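Local coordinates for putative GntR-family transcriptional regulator (Bordetella bronchiseptica RB50, PDB 3CNV), which probably regulates transcription as a GntR-family repressor or activator, its UTRA domain binding a small effector molecule that alters DNA binding, at the interface of chains A and B. Coordinates in Å, arbitrary orientation; residue numbers count along the deposited sequence, not the author numbering. Chains: chain A/B, Putative GntR-family transcriptional regulator.

The interface of chains A and B. Residues chain A 5, 7, 103, 105, 157; chain B 159, 161-162.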
ATOM      1  N   PHE A   5      -8.139   9.328   1.716  1.00 12.68           N
ATOM      2  CA  PHE A   5      -8.270   7.870   1.633  1.00 12.04           C
ATOM      3  C   PHE A   5      -9.250   7.343   0.575  1.00 13.61           C
ATOM      4  O   PHE A   5      -9.139   6.160   0.137  1.00 15.58           O
ATOM      5  CB  PHE A   5      -8.653   7.244   2.985  1.00 12.18           C
ATOM      6  CG  PHE A   5      -7.587   7.320   4.076  1.00 13.31           C
ATOM      7  CD1 PHE A   5      -6.301   6.814   3.917  1.00 10.04           C
ATOM      8  CD2 PHE A   5      -7.921   7.860   5.299  1.00 13.69           C
ATOM      9  CE1 PHE A   5      -5.411   6.867   4.954  1.00 13.64           C
ATOM     10  CE2 PHE A   5      -7.012   7.937   6.328  1.00 16.90           C
ATOM     11  CZ  PHE A   5      -5.773   7.456   6.170  1.00 13.36           C
ATOM     12  N   ARG A   7     -11.040   5.947  -2.372  1.00 10.79           N
ATOM     13  CA  ARG A   7     -10.531   5.177  -3.508  1.00 10.50           C
ATOM     14  C   ARG A   7     -11.545   5.022  -4.657  1.00 12.62           C
ATOM     15  O   ARG A   7     -11.299   4.335  -5.626  1.00 10.75           O
ATOM     16  CB  ARG A   7     -10.082   3.805  -3.045  1.00 10.97           C
ATOM     17  CG  ARG A   7      -8.827   3.841  -2.115  1.00 12.77           C
ATOM     18  CD  ARG A   7      -7.595   4.399  -2.709  1.00 16.29           C
ATOM     19  NE  ARG A   7      -6.529   4.177  -1.756  1.00 18.88           N
ATOM     20  CZ  ARG A   7      -5.938   2.997  -1.559  1.00 20.85           C
ATOM     21  NH1 ARG A   7      -6.347   1.904  -2.243  1.00 20.53           N
ATOM     22  NH2 ARG A   7      -4.999   2.860  -0.626  1.00 22.75           N
ATOM     23  N   ALA A 103      -4.593   4.071   7.515  1.00 15.97           N
ATOM     24  CA  ALA A 103      -5.929   3.489   7.692  1.00 15.85           C
ATOM     25  C   ALA A 103      -5.967   2.004   7.462  1.00 15.83           C
ATOM     26  O   ALA A 103      -5.189   1.483   6.632  1.00 17.83           O
ATOM     27  CB  ALA A 103      -6.999   4.159   6.888  1.00 16.15           C
ATOM     28  N   GLU A 105      -8.580  -1.078   6.644  1.00 13.32           N
ATOM     29  CA  GLU A 105      -9.926  -1.311   6.123  1.00 13.50           C
ATOM     30  C   GLU A 105     -10.258  -2.761   5.945  1.00 11.62           C
ATOM     31  O   GLU A 105      -9.405  -3.645   5.664  1.00 10.98           O
ATOM     32  CB  GLU A 105     -10.171  -0.582   4.795  1.00 13.41           C
ATOM     33  CG  GLU A 105     -10.050   0.904   4.925  1.00 18.38           C
ATOM     34  CD  GLU A 105     -10.244   1.602   3.583  1.00 22.55           C
ATOM     35  OE1 GLU A 105     -10.243   0.912   2.516  1.00 24.82           O
ATOM     36  OE2 GLU A 105     -10.379   2.822   3.605  1.00 25.17           O
ATOM     37  N   TYR A 157     -13.725   0.871  -6.564  1.00 11.21           N
ATOM     38  CA  TYR A 157     -12.711   1.179  -5.558  1.00 11.45           C
ATOM     39  C   TYR A 157     -11.367   0.729  -6.119  1.00 10.11           C
ATOM     40  O   TYR A 157     -11.125  -0.465  -6.425  1.00 11.17           O
ATOM     41  CB  TYR A 157     -13.074   0.476  -4.248  1.00 11.13           C
ATOM     42  CG  TYR A 157     -12.055   0.540  -3.098  1.00 10.98           C
ATOM     43  CD1 TYR A 157     -10.841  -0.153  -3.178  1.00 15.26           C
ATOM     44  CD2 TYR A 157     -12.383   1.110  -1.894  1.00 14.48           C
ATOM     45  CE1 TYR A 157      -9.891  -0.108  -2.075  1.00 14.83           C
ATOM     46  CE2 TYR A 157     -11.479   1.137  -0.828  1.00 12.78           C
ATOM     47  CZ  TYR A 157     -10.250   0.538  -0.933  1.00 14.37           C
ATOM     48  OH  TYR A 157      -9.379   0.481   0.139  1.00 16.86           O
TER
ATOM     49  N   ASN B 159      -7.317  -4.383   3.664  1.00 14.22           N
ATOM     50  CA  ASN B 159      -6.451  -3.417   3.019  1.00 14.14           C
ATOM     51  C   ASN B 159      -5.936  -2.402   4.002  1.00 14.61           C
ATOM     52  O   ASN B 159      -6.698  -1.789   4.710  1.00 16.04           O
ATOM     53  CB  ASN B 159      -7.199  -2.659   1.942  1.00 14.22           C
ATOM     54  CG  ASN B 159      -6.278  -1.990   0.896  1.00 15.36           C
ATOM     55  OD1 ASN B 159      -5.148  -2.443   0.576  1.00 16.56           O
ATOM     56  ND2 ASN B 159      -6.791  -0.909   0.342  1.00 16.76           N
ATOM     57  N   LEU B 161      -3.934   1.213   4.094  1.00 12.60           N
ATOM     58  CA  LEU B 161      -3.697   2.425   3.308  1.00 13.09           C
ATOM     59  C   LEU B 161      -2.715   3.322   4.013  1.00 14.13           C
ATOM     60  O   LEU B 161      -2.834   3.579   5.224  1.00 12.15           O
ATOM     61  CB  LEU B 161      -4.985   3.208   3.144  1.00 14.15           C
ATOM     62  CG  LEU B 161      -6.165   2.482   2.419  1.00 17.91           C
ATOM     63  CD1 LEU B 161      -6.849   1.446   3.317  1.00 20.93           C
ATOM     64  CD2 LEU B 161      -7.232   3.471   1.953  1.00 17.02           C
ATOM     65  N   ASN B 162      -1.813   3.883   3.225  1.00 14.84           N
ATOM     66  CA  ASN B 162      -0.890   4.895   3.716  1.00 17.31           C
ATOM     67  C   ASN B 162      -1.418   6.310   3.515  1.00 19.47           C
ATOM     68  O   ASN B 162      -0.754   7.297   3.967  1.00 21.75           O
ATOM     69  CB  ASN B 162       0.423   4.808   3.003  1.00 17.04           C
ATOM     70  CG  ASN B 162       1.184   3.544   3.361  1.00 14.78           C
ATOM     71  OD1 ASN B 162       1.831   3.489   4.363  1.00 12.80           O
ATOM     72  ND2 ASN B 162       1.136   2.573   2.500  1.00 14.07           N
ATOM     73  OXT ASN B 162      -2.511   6.470   2.916  1.00 19.96           O
TER
HETATM   74  O   HOH W   1      -3.857   0.244  -0.013  1.00 25.19           O
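The phenol oxygen OH of A:Tyr157 is gripped from both chains: it accepts a hydrogen bond from the side-chain amide ND2 of B:Asn159 at 2.9 Å across the boundary and donates one to A:Glu105 in its own chain. Tyrosine suits the place because one hydroxyl can give and take at once, and the carboxylate OE1 of A:Glu105, met nearly along its C-O axis at 2.6 Å from OH, probably orients the hydroxyl. ND2 arrives at the edge of the ring, in the ring plane, while the ring and amide planes stand 67° apart; OH also lies close to the amide plane, so an N-H of ND2 can be directed at it. Asparagine offers a donor and an acceptor on one short side chain. CG anti to the backbone N (chi1 -160°) carries the amide toward the tyrosine, and chi2 (29°) turns ND2 to OH and OD1 to water 1. The O of water 1 lies 2.9 Å from NH2 of A:Arg7, in plane at the guanidinium edge, and relays the arginine to the amide.

B:Leu161 supplies the apolar filling, its branch serving two polar neighbours at once: CD1 meets the carboxylate carbon CD of A:Glu105 at 3.4 Å, the side chains crossing at about a right angle, and CD2 lies 3.8 Å from CZ of A:Arg7, whose NH2 comes nearest, to CG. Arginine's long chain rests CB over the centre of the A:Tyr157 ring, then bends at chi2 to bring the guanidinium round to leucine and water. A:Phe5 offers a flat apolar ring: its CD1 packs against CB of B:Leu161, and the small CB of A:Ala103 lies over one face, toward the rim.

Paired backbone bonds at A:Ala103 with B:Leu161 and A:Glu105 with B:Asn159 join strand 100-111 of chain A antiparallel to the C-terminal strand 155-161 of chain B, extending a sheet across this two-fold symmetric, probably dimeric, interface.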